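Local coordinates for protein triacylglycerol lipase (Clostridium botulinum, PDB 5AH1) that probably hydrolyses ester bonds of acylglycerols as a zinc-binding lipase of the alpha/beta-hydrolase fold, and can also break down synthetic polyesters, at residues A[87-92]-A[251-256]. Sequence-based numbering, arbitrary orientation.
Sequences MGFGRD and GVLGTI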
loop_
_atom_site.group_PDB
_atom_site.type_symbol
_atom_site.label_atom_id
_atom_site.label_comp_id
_atom_site.label_asym_id
_atom_site.label_seq_id
_atom_site.Cartn_x
_atom_site.Cartn_y
_atom_site.Cartn_z
ATOM N N MET A 87 6.371 -4.830 -1.627
ATOM C CA MET A 87 6.570 -6.134 -2.251
ATOM C C MET A 87 5.344 -6.628 -3.028
ATOM O O MET A 87 5.072 -7.827 -3.087
ATOM C CB MET A 87 7.102 -7.162 -1.237
ATOM C CG MET A 87 8.606 -6.954 -0.946
ATOM S SD MET A 87 9.632 -7.407 -2.373
ATOM C CE MET A 87 9.581 -9.170 -2.199
ATOM N N GLY A 88 4.625 -5.685 -3.646
ATOM C CA GLY A 88 3.617 -5.997 -4.648
ATOM C C GLY A 88 4.172 -5.826 -6.048
ATOM O O GLY A 88 5.102 -5.038 -6.254
ATOM N N PHE A 89 3.625 -6.585 -6.998
ATOM C CA PHE A 89 4.131 -6.629 -8.369
ATOM C C PHE A 89 3.021 -6.394 -9.386
ATOM O O PHE A 89 1.855 -6.267 -9.015
ATOM C CB PHE A 89 4.861 -7.951 -8.582
ATOM C CG PHE A 89 6.061 -8.072 -7.697
ATOM C CD1 PHE A 89 7.262 -7.476 -8.051
ATOM C CD2 PHE A 89 5.975 -8.715 -6.470
ATOM C CE1 PHE A 89 8.370 -7.521 -7.199
ATOM C CE2 PHE A 89 7.077 -8.773 -5.627
ATOM C CZ PHE A 89 8.279 -8.178 -5.995
ATOM N N GLY A 90 3.400 -6.320 -10.656
ATOM C CA GLY A 90 2.483 -5.944 -11.718
ATOM C C GLY A 90 1.707 -7.093 -12.306
ATOM O O GLY A 90 1.961 -8.268 -12.021
ATOM N N ARG A 91 0.748 -6.735 -13.148
ATOM C CA ARG A 91 -0.124 -7.709 -13.799
ATOM C C ARG A 91 0.626 -8.687 -14.689
ATOM O O ARG A 91 0.150 -9.793 -14.910
ATOM C CB ARG A 91 -1.192 -6.991 -14.624
ATOM C CG ARG A 91 -2.209 -6.264 -13.787
ATOM C CD ARG A 91 -3.286 -5.596 -14.651
ATOM N NE ARG A 91 -4.013 -6.527 -15.511
ATOM C CZ ARG A 91 -5.037 -7.266 -15.104
ATOM N NH1 ARG A 91 -5.457 -7.213 -13.850
ATOM N NH2 ARG A 91 -5.645 -8.082 -15.949
ATOM N N ASP A 92 1.785 -8.267 -15.199
ATOM C CA ASP A 92 2.630 -9.091 -16.056
ATOM C C ASP A 92 3.690 -9.864 -15.271
ATOM O O ASP A 92 4.585 -10.459 -15.860
ATOM C CB ASP A 92 3.335 -8.203 -17.086
ATOM C CG ASP A 92 4.288 -7.198 -16.442
ATOM O OD1 ASP A 92 3.933 -6.619 -15.395
ATOM O OD2 ASP A 92 5.397 -6.992 -16.987
ATOM N N GLY A 251 10.495 -14.518 1.532
ATOM C CA GLY A 251 9.923 -15.764 2.016
ATOM C C GLY A 251 8.415 -15.806 1.811
ATOM O O GLY A 251 7.883 -16.787 1.300
ATOM N N VAL A 252 7.717 -14.741 2.208
ATOM C CA VAL A 252 6.275 -14.671 2.010
ATOM C C VAL A 252 5.947 -14.787 0.516
ATOM O O VAL A 252 5.035 -15.516 0.118
ATOM C CB VAL A 252 5.672 -13.377 2.587
ATOM C CG1 VAL A 252 4.191 -13.327 2.293
ATOM C CG2 VAL A 252 5.899 -13.301 4.095
ATOM N N LEU A 253 6.693 -14.073 -0.319
ATOM C CA LEU A 253 6.488 -14.166 -1.764
ATOM C C LEU A 253 6.618 -15.624 -2.224
ATOM O O LEU A 253 5.825 -16.100 -3.035
ATOM C CB LEU A 253 7.469 -13.245 -2.500
ATOM C CG LEU A 253 7.438 -13.282 -4.033
ATOM C CD1 LEU A 253 6.071 -12.909 -4.589
ATOM C CD2 LEU A 253 8.496 -12.344 -4.589
ATOM N N GLY A 254 7.604 -16.332 -1.683
ATOM C CA GLY A 254 7.818 -17.727 -2.010
ATOM C C GLY A 254 6.652 -18.635 -1.653
ATOM O O GLY A 254 6.462 -19.652 -2.316
ATOM N N THR A 255 5.876 -18.294 -0.619
ATOM C CA THR A 255 4.718 -19.116 -0.261
ATOM C C THR A 255 3.658 -19.022 -1.347
ATOM O O THR A 255 2.782 -19.876 -1.436
ATOM C CB THR A 255 4.081 -18.734 1.112
ATOM O OG1 THR A 255 3.436 -17.453 1.040
ATOM C CG2 THR A 255 5.128 -18.742 2.211
ATOM N N ILE A 256 3.745 -17.977 -2.166
ATOM C CA ILE A 256 2.832 -17.779 -3.282
ATOM C C ILE A 256 3.410 -18.338 -4.575
ATOM O O ILE A 256 2.720 -19.042 -5.304
ATOM C CB ILE A 256 2.501 -16.284 -3.463
ATOM C CG1 ILE A 256 1.841 -15.740 -2.196
ATOM C CG2 ILE A 256 1.609 -16.065 -4.673
ATOM C CD1 ILE A 256 0.621 -16.501 -1.749
#
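Leu253 meets the Phe89 ring obliquely, with its CD2 methyl 4.0 Å from Phe89 CE2. A second ring, that of Tyr267, also packs against Phe89, their planes inclined at about 60°. Met87, two residues earlier in the same loop, brings its SD to 3.9 Å from Phe89 CZ and its CE to 4.1 Å from Leu253 CD2, so this one leucine methyl sits against the notch where the thioether methyl and the aromatic ring meet, touching both. Both loop side chains cross Leu253 at about a right angle. Leu253 reaches them because CG stands anti to the backbone N (chi1 177°), carrying the isobutyl group off helix 242-257. Met87 bends twice, at chi2 and chi3, which folds its methyl back toward the helix; the Met87 side chain also touches Thr249 and Phe250 of that helix. Near the C-terminal end of the helix, Thr255 OG1 donates to Val252 O at 2.7 Å, in the carbonyl plane and on a lone pair, while Thr255 N bonds to the same oxygen. The loop follows strand 80-83, and Met87 lies near the apparent GxSxG nucleophile elbow, consistent with a loop bordering the active site, as in related lipases. No hydrogen bond or salt bridge spans the two segments: loop and helix are joined here by buried apolar packing, whose hold depends on shape and the exclusion of water.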